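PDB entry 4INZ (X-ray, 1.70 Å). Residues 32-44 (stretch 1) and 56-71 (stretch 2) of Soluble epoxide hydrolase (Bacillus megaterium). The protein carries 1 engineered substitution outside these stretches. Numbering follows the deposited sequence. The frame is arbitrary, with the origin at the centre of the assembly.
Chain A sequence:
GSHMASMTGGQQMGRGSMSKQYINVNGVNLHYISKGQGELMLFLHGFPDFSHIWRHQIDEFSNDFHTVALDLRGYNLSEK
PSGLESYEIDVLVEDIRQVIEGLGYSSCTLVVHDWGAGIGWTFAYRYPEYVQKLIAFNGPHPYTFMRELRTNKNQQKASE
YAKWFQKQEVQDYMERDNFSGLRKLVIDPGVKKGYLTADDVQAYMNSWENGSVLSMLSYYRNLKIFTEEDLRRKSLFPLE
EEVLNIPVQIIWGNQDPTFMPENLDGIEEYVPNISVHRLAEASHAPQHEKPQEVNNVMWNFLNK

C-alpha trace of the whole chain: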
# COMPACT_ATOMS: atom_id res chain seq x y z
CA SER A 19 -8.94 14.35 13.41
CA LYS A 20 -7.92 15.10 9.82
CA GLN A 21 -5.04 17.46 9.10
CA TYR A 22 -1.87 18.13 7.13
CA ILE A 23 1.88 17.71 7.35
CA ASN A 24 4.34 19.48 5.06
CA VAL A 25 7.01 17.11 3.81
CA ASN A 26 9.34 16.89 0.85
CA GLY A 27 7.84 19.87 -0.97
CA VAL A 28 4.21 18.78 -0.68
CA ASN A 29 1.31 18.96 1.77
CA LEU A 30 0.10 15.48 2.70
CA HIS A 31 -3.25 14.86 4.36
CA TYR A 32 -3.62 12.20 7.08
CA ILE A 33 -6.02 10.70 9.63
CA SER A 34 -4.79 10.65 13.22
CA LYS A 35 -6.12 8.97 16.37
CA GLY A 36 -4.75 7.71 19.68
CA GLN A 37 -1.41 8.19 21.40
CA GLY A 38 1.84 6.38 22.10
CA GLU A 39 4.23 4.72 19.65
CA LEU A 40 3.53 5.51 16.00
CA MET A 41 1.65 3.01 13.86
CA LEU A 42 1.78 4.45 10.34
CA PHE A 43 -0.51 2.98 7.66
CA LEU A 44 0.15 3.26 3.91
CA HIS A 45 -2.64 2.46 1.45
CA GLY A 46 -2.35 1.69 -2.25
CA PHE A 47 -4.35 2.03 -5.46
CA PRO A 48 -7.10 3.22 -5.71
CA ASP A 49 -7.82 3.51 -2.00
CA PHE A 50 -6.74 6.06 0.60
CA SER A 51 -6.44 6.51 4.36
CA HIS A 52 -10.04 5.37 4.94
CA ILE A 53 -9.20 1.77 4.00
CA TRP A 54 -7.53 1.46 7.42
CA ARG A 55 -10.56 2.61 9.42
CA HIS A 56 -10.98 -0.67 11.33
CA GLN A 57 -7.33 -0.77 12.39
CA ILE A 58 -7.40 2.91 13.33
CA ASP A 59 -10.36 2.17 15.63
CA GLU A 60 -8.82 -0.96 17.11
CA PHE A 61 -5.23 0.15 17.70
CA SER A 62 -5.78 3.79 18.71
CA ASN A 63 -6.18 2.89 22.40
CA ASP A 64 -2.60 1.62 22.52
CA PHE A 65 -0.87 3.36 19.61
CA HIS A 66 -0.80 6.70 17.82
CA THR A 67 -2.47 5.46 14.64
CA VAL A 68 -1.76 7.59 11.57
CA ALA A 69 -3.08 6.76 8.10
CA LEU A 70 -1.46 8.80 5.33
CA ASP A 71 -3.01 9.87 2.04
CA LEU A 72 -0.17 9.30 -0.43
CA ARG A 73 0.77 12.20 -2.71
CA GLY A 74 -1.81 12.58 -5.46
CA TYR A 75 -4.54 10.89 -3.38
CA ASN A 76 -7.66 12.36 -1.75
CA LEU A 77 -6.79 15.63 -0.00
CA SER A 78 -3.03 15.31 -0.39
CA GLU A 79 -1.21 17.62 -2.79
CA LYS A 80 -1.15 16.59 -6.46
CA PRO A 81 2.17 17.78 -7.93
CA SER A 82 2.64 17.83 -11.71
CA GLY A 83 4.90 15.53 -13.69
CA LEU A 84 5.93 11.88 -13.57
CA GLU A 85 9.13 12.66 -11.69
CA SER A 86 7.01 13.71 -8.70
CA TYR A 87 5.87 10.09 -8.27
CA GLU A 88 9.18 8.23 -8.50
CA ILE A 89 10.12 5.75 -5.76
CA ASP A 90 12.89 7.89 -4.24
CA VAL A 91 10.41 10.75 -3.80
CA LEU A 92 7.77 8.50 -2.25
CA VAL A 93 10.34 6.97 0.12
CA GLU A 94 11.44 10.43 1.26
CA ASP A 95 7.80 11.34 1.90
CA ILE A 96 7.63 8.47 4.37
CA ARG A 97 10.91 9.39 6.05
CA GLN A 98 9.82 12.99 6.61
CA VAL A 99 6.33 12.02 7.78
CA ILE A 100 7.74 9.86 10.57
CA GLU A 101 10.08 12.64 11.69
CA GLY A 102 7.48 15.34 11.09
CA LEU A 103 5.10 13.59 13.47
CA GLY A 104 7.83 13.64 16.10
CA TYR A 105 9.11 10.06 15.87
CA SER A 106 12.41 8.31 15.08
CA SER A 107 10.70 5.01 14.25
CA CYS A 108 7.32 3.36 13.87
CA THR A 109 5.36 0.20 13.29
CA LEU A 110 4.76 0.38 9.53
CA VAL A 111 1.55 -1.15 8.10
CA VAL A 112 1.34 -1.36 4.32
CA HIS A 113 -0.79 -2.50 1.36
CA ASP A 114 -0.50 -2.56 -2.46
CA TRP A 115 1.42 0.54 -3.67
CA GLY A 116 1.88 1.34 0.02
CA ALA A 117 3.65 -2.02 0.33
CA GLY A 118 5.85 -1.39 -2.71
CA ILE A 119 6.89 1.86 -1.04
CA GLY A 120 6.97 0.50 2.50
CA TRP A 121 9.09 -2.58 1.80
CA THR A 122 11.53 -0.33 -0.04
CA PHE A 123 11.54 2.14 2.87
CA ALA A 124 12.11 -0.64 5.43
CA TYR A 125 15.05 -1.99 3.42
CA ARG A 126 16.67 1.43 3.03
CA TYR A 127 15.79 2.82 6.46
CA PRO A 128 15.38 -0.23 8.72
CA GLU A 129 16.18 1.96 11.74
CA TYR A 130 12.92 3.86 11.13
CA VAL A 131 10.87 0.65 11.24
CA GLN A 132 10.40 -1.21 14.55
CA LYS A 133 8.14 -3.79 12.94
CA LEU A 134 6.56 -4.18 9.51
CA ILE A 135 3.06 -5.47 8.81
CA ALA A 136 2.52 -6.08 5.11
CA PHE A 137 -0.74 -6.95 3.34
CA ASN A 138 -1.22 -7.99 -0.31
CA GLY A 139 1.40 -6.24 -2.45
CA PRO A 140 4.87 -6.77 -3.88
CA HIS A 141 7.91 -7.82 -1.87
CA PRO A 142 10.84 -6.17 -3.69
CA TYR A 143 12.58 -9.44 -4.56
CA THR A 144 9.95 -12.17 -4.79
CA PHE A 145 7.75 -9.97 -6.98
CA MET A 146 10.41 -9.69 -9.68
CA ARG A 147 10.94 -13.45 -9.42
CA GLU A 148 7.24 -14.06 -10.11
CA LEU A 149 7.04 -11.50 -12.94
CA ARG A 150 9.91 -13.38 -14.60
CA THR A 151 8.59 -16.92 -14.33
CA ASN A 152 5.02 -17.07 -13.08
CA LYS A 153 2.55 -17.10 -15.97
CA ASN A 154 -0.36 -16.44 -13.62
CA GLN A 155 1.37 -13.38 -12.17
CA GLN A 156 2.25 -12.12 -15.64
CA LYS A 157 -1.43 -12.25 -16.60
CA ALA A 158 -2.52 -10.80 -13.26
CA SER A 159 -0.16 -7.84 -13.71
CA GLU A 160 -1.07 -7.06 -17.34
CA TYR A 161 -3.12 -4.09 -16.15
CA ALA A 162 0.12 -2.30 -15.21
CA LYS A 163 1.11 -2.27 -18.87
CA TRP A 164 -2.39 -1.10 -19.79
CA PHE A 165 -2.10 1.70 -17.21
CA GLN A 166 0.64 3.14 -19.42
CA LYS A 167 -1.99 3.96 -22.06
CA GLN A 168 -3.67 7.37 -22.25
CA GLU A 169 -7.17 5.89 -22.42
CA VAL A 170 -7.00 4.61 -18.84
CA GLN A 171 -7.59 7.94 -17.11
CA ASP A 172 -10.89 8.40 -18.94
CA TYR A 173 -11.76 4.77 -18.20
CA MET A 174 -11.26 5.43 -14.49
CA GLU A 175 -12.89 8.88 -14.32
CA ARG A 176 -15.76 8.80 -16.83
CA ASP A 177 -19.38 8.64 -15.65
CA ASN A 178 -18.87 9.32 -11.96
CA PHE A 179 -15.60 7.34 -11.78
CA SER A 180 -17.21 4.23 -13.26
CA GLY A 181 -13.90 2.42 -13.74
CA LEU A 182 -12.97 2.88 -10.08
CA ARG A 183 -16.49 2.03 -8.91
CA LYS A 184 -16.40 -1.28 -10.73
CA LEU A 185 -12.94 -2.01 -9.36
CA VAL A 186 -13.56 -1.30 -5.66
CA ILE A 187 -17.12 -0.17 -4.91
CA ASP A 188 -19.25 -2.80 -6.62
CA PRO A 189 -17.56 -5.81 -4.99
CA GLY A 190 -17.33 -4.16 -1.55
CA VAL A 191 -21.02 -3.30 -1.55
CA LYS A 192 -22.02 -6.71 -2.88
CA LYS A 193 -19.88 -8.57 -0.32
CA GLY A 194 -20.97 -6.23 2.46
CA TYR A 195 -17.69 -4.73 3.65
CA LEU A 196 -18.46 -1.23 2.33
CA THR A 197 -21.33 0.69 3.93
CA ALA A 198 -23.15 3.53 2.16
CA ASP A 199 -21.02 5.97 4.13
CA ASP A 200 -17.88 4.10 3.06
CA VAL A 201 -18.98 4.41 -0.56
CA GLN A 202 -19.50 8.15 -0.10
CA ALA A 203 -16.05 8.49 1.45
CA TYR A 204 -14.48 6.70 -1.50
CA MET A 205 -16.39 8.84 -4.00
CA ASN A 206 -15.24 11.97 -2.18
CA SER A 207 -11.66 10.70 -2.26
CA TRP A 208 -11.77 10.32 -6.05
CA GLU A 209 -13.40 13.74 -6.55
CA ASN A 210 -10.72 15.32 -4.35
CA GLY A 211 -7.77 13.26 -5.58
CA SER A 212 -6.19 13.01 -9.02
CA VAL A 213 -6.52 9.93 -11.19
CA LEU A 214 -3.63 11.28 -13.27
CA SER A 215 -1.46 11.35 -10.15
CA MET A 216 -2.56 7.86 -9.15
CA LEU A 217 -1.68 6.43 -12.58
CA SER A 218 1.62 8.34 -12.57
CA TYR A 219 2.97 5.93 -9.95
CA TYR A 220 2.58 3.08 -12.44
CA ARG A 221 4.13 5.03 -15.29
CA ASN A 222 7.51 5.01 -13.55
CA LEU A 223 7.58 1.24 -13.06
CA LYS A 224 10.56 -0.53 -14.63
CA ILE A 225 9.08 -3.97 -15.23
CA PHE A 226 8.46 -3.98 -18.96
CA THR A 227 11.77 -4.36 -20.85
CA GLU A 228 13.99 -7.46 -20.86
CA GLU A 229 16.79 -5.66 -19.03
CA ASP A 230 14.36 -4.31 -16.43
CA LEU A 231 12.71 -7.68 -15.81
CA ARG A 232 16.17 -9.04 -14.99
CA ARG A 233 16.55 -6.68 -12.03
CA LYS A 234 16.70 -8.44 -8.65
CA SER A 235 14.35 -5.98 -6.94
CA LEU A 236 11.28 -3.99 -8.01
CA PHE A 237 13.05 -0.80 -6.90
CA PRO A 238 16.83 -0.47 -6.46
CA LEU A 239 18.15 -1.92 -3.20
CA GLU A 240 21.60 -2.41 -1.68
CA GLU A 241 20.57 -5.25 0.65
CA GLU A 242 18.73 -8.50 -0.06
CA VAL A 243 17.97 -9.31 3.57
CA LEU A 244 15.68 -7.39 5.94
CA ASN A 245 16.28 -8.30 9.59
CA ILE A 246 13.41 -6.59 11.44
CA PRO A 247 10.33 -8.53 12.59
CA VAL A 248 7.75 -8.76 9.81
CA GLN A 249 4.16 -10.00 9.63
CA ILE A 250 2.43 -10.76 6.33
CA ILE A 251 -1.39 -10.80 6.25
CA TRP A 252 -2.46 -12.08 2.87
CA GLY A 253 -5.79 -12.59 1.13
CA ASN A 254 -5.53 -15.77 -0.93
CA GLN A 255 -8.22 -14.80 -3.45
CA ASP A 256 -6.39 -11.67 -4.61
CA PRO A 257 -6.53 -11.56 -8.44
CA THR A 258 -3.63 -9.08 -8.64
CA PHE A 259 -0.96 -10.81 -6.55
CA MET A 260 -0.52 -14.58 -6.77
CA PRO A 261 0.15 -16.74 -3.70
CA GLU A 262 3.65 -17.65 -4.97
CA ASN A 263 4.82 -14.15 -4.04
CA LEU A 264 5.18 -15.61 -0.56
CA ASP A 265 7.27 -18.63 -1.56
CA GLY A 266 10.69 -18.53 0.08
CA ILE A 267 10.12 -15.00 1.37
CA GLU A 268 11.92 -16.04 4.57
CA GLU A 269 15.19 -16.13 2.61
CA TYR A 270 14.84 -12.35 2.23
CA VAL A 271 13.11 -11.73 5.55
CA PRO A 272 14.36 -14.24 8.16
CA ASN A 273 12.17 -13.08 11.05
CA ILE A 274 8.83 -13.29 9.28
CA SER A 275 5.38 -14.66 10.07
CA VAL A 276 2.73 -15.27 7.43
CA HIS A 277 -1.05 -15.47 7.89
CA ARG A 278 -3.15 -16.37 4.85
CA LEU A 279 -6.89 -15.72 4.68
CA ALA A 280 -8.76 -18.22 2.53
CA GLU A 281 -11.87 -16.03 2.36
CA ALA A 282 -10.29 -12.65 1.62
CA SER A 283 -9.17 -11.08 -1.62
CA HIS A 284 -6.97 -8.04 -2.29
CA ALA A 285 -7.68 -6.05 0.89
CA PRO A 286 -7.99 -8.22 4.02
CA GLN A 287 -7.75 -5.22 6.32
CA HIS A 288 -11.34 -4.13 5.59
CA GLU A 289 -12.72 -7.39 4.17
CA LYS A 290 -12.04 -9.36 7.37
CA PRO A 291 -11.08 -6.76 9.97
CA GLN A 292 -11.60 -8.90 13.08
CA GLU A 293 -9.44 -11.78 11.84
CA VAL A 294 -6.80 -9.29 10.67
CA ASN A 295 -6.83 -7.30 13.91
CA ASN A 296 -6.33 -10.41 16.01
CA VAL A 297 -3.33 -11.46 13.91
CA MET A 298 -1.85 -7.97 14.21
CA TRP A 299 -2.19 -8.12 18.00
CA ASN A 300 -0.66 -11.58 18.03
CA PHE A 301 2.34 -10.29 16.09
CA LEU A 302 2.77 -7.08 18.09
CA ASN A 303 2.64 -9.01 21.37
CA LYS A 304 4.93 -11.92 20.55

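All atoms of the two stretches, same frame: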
# COMPACT_ATOMS: atom_id res chain seq x y z
N TYR A 32 -3.61 13.47 6.35
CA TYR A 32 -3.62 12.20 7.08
C TYR A 32 -4.71 12.15 8.14
O TYR A 32 -5.19 13.20 8.60
CB TYR A 32 -2.26 11.91 7.73
CG TYR A 32 -1.84 12.90 8.81
CD1 TYR A 32 -1.06 14.01 8.49
CD2 TYR A 32 -2.19 12.72 10.14
CE1 TYR A 32 -0.67 14.91 9.45
CE2 TYR A 32 -1.79 13.62 11.12
CZ TYR A 32 -1.03 14.71 10.77
OH TYR A 32 -0.63 15.63 11.72
N ILE A 33 -5.11 10.94 8.51
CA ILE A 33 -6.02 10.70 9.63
C ILE A 33 -5.18 10.34 10.83
O ILE A 33 -4.24 9.55 10.72
CB ILE A 33 -6.92 9.48 9.38
CG1 ILE A 33 -7.76 9.65 8.12
CG2 ILE A 33 -7.82 9.23 10.59
CD1 ILE A 33 -8.61 8.42 7.85
N SER A 34 -5.54 10.89 11.99
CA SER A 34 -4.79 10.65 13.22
C SER A 34 -5.74 10.32 14.37
O SER A 34 -6.79 10.96 14.52
CB SER A 34 -3.96 11.89 13.56
OG SER A 34 -3.37 11.78 14.85
N LYS A 35 -5.37 9.33 15.17
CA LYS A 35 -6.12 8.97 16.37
C LYS A 35 -5.19 8.30 17.38
O LYS A 35 -4.17 7.74 17.01
CB LYS A 35 -7.29 8.05 16.01
CG LYS A 35 -8.35 7.89 17.09
CD LYS A 35 -9.49 7.00 16.60
CE LYS A 35 -10.63 6.93 17.62
NZ LYS A 35 -10.24 6.28 18.91
N GLY A 36 -5.53 8.39 18.66
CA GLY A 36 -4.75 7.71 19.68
C GLY A 36 -3.48 8.41 20.13
O GLY A 36 -3.30 9.60 19.90
N GLN A 37 -2.60 7.65 20.77
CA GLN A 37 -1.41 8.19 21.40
C GLN A 37 -0.45 7.05 21.70
O GLN A 37 -0.85 5.89 21.79
CB GLN A 37 -1.79 8.90 22.71
CG GLN A 37 -2.43 7.98 23.75
CD GLN A 37 -3.77 7.41 23.32
OE1 GLN A 37 -4.70 8.16 23.02
NE2 GLN A 37 -3.88 6.09 23.28
N GLY A 38 0.83 7.39 21.85
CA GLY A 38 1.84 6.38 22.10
C GLY A 38 2.80 6.23 20.94
O GLY A 38 3.05 7.20 20.20
N GLU A 39 3.36 5.03 20.78
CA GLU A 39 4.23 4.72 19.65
C GLU A 39 3.46 4.89 18.34
O GLU A 39 2.24 4.67 18.30
CB GLU A 39 4.77 3.30 19.77
CG GLU A 39 5.65 3.07 21.00
CD GLU A 39 6.88 3.97 21.01
OE1 GLU A 39 7.15 4.60 22.05
OE2 GLU A 39 7.57 4.05 19.97
N LEU A 40 4.16 5.27 17.29
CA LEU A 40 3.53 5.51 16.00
C LEU A 40 3.27 4.22 15.23
O LEU A 40 4.18 3.41 15.03
CB LEU A 40 4.41 6.43 15.15
CG LEU A 40 3.93 6.78 13.74
CD1 LEU A 40 2.61 7.54 13.79
CD2 LEU A 40 5.01 7.59 13.01
N MET A 41 2.02 4.04 14.82
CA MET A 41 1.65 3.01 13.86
C MET A 41 1.19 3.74 12.60
O MET A 41 0.12 4.36 12.58
CB MET A 41 0.55 2.11 14.41
CG MET A 41 0.21 0.93 13.51
SD MET A 41 -1.03 -0.16 14.23
CE MET A 41 -0.04 -0.99 15.49
N LEU A 42 2.02 3.70 11.57
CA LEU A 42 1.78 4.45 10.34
C LEU A 42 1.30 3.52 9.24
O LEU A 42 1.97 2.53 8.92
CB LEU A 42 3.08 5.14 9.92
CG LEU A 42 3.07 5.94 8.61
CD1 LEU A 42 2.07 7.10 8.70
CD2 LEU A 42 4.48 6.46 8.31
N PHE A 43 0.14 3.83 8.66
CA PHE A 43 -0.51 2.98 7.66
C PHE A 43 -0.39 3.61 6.27
O PHE A 43 -0.70 4.80 6.10
CB PHE A 43 -2.02 2.84 7.95
CG PHE A 43 -2.34 2.20 9.27
CD1 PHE A 43 -2.37 2.96 10.44
CD2 PHE A 43 -2.68 0.85 9.34
CE1 PHE A 43 -2.69 2.38 11.65
CE2 PHE A 43 -3.01 0.26 10.55
CZ PHE A 43 -3.02 1.02 11.71
N LEU A 44 0.02 2.81 5.29
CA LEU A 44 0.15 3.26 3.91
C LEU A 44 -0.73 2.43 2.98
O LEU A 44 -0.49 1.22 2.80
CB LEU A 44 1.60 3.12 3.44
CG LEU A 44 2.70 3.74 4.30
CD1 LEU A 44 4.04 3.57 3.60
CD2 LEU A 44 2.42 5.21 4.58
N HIS A 56 -10.77 0.32 10.28
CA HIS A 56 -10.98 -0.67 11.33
C HIS A 56 -9.75 -0.88 12.21
O HIS A 56 -9.86 -1.21 13.39
CB HIS A 56 -11.43 -2.01 10.74
CG HIS A 56 -12.72 -1.93 9.99
ND1 HIS A 56 -13.92 -1.66 10.60
CD2 HIS A 56 -12.99 -2.09 8.67
CE1 HIS A 56 -14.88 -1.65 9.69
NE2 HIS A 56 -14.35 -1.92 8.52
N GLN A 57 -8.57 -0.69 11.62
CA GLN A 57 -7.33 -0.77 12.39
C GLN A 57 -7.10 0.51 13.18
O GLN A 57 -6.58 0.47 14.29
CB GLN A 57 -6.13 -1.08 11.49
CG GLN A 57 -6.12 -2.52 10.95
CD GLN A 57 -7.21 -2.74 9.92
OE1 GLN A 57 -7.37 -1.95 8.99
NE2 GLN A 57 -7.96 -3.82 10.09
N ILE A 58 -7.46 1.64 12.60
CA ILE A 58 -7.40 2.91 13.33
C ILE A 58 -8.26 2.80 14.60
O ILE A 58 -7.81 3.16 15.70
CB ILE A 58 -7.87 4.09 12.46
CG1 ILE A 58 -6.85 4.34 11.36
CG2 ILE A 58 -8.06 5.35 13.31
CD1 ILE A 58 -7.34 5.29 10.29
N ASP A 59 -9.48 2.29 14.47
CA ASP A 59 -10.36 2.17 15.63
C ASP A 59 -9.83 1.19 16.67
O ASP A 59 -9.94 1.42 17.88
CB ASP A 59 -11.78 1.78 15.20
CG ASP A 59 -12.50 2.90 14.47
OD1 ASP A 59 -12.06 4.07 14.57
OD2 ASP A 59 -13.50 2.61 13.78
N GLU A 60 -9.24 0.10 16.20
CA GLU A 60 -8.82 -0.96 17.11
C GLU A 60 -7.53 -0.64 17.84
O GLU A 60 -7.39 -0.93 19.03
CB GLU A 60 -8.67 -2.29 16.35
CG GLU A 60 -8.05 -3.40 17.20
CD GLU A 60 -8.98 -3.92 18.30
OE1 GLU A 60 -10.19 -3.61 18.29
OE2 GLU A 60 -8.49 -4.66 19.18
N PHE A 61 -6.57 -0.04 17.14
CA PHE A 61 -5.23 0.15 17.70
C PHE A 61 -4.97 1.53 18.30
O PHE A 61 -3.91 1.76 18.87
CB PHE A 61 -4.17 -0.23 16.67
CG PHE A 61 -4.17 -1.69 16.36
CD1 PHE A 61 -3.46 -2.59 17.15
CD2 PHE A 61 -4.92 -2.19 15.30
CE1 PHE A 61 -3.49 -3.95 16.88
CE2 PHE A 61 -4.96 -3.55 15.03
CZ PHE A 61 -4.24 -4.42 15.82
N SER A 62 -5.95 2.42 18.20
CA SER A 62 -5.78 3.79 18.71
C SER A 62 -5.84 3.92 20.24
O SER A 62 -5.55 4.99 20.78
CB SER A 62 -6.77 4.75 18.05
OG SER A 62 -8.11 4.33 18.26
N ASN A 63 -6.20 2.85 20.94
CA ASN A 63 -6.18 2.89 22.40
C ASN A 63 -4.79 2.58 22.94
O ASN A 63 -4.51 2.83 24.11
CB ASN A 63 -7.20 1.92 23.00
CG ASN A 63 -8.61 2.21 22.53
OD1 ASN A 63 -9.27 1.34 21.94
ND2 ASN A 63 -9.09 3.42 22.78
N ASP A 64 -3.93 2.03 22.09
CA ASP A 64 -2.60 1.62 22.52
C ASP A 64 -1.48 2.23 21.69
O ASP A 64 -0.31 2.20 22.09
CB ASP A 64 -2.49 0.09 22.50
CG ASP A 64 -3.39 -0.56 23.53
OD1 ASP A 64 -2.98 -0.63 24.71
OD2 ASP A 64 -4.51 -1.00 23.18
N PHE A 65 -1.84 2.79 20.54
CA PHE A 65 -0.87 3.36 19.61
C PHE A 65 -1.37 4.71 19.09
O PHE A 65 -2.56 4.99 19.11
CB PHE A 65 -0.69 2.45 18.39
CG PHE A 65 0.01 1.14 18.69
CD1 PHE A 65 -0.72 0.01 19.02
CD2 PHE A 65 1.39 1.04 18.60
CE1 PHE A 65 -0.08 -1.20 19.28
CE2 PHE A 65 2.04 -0.16 18.86
CZ PHE A 65 1.31 -1.28 19.20
N HIS A 66 -0.44 5.53 18.60
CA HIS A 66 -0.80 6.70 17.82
C HIS A 66 -0.96 6.22 16.38
O HIS A 66 0.03 6.04 15.67
CB HIS A 66 0.29 7.78 17.90
CG HIS A 66 -0.04 9.03 17.15
ND1 HIS A 66 0.89 10.01 16.89
CD2 HIS A 66 -1.21 9.46 16.60
CE1 HIS A 66 0.31 11.00 16.22
NE2 HIS A 66 -0.96 10.69 16.03
N THR A 67 -2.20 5.99 15.97
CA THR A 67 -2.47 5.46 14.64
C THR A 67 -2.59 6.60 13.63
O THR A 67 -3.45 7.47 13.77
CB THR A 67 -3.77 4.63 14.61
OG1 THR A 67 -4.85 5.43 15.10
CG2 THR A 67 -3.62 3.39 15.49
N VAL A 68 -1.73 6.59 12.62
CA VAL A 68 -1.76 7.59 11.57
C VAL A 68 -1.88 6.92 10.21
O VAL A 68 -1.06 6.06 9.85
CB VAL A 68 -0.47 8.46 11.60
CG1 VAL A 68 -0.39 9.35 10.37
CG2 VAL A 68 -0.43 9.31 12.87
N ALA A 69 -2.92 7.27 9.45
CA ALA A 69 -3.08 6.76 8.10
C ALA A 69 -2.88 7.89 7.09
O ALA A 69 -3.64 8.86 7.07
CB ALA A 69 -4.47 6.11 7.92
N LEU A 70 -1.84 7.76 6.27
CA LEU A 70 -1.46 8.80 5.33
C LEU A 70 -2.23 8.68 4.01
O LEU A 70 -2.48 7.58 3.53
CB LEU A 70 0.04 8.68 5.05
CG LEU A 70 0.74 9.74 4.19
CD1 LEU A 70 0.67 11.10 4.87
CD2 LEU A 70 2.19 9.32 3.98
N ASP A 71 -2.61 9.83 3.44
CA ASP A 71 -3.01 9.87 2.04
C ASP A 71 -1.76 10.12 1.21
O ASP A 71 -1.16 11.19 1.33
CB ASP A 71 -4.04 10.98 1.78
CG ASP A 71 -5.41 10.68 2.38
OD1 ASP A 71 -5.78 9.49 2.53
OD2 ASP A 71 -6.14 11.65 2.66
O HOH W 1 -11.44 3.51 18.92
O HOH W 2 -7.40 6.61 23.02
O HOH W 3 2.37 2.70 22.16
O HOH W 4 -2.92 5.06 4.46

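The strand 66-70 is the middle of three: strand 32-36 runs antiparallel to it (171° between axes) and strand 40-44 runs roughly parallel (21°), each axis 4.7 Å away at closest approach. Its backbone therefore bonds in both directions, by alternation. Ala 69 and Thr 67 turn N and O toward the first strand: Ala 69 N gives to Ile 33 O (2.9 Å), Ile 33 N to Ala 69 O (2.9 Å), and Lys 35 N to Thr 67 O (3.0 Å). His 66 and Val 68 serve the second: Met 41 N reaches His 66 O (2.9 Å), Val 68 N reaches Met 41 O (2.9 Å), and Phe 43 N reaches Val 68 O (2.8 Å).

Gly 36 has positive phi, which favours glycine, and a CB there would clash with Phe 65 O and Ser 62 O.

Alternation also sorts the side chains. The contact covers 1373 Å², both sides summed, and Val 68, Met 41 and Phe 43 are buried. On one face, Val 68 is the central wedge: its CG1 meets Tyr 32 CD2 at 3.8 Å and Leu 42 CD1 at 3.7 Å, while its CG2 meets Leu 40 CD1 at 3.6 Å. Farther along this face, Ser 34 OG and His 66 NE2 hydrogen-bond at 2.9 Å.

The other face receives the helix. The methyl of Ala 69 packs on Phe 43, CB to CB 4.1 Å, and Phe 43 CE2 comes 3.5 Å from Gln 57 CB; Ile 33 CG2 packs 4.0 Å from Ile 58 CD1. Extended Met 41 places CE over the face of the Phe 65 ring, 3.6 Å from its centroid, and SD 4.0 Å from Phe 61 CB. At the exposed margin, Lys 35 CB lies 3.9 Å from Ile 58 CG2. The long side chain delivers Lys 35 NZ to Ser 62 OG at 3.0 Å; Ser 62 OG in turn donates to Ile 58 O (2.8 Å).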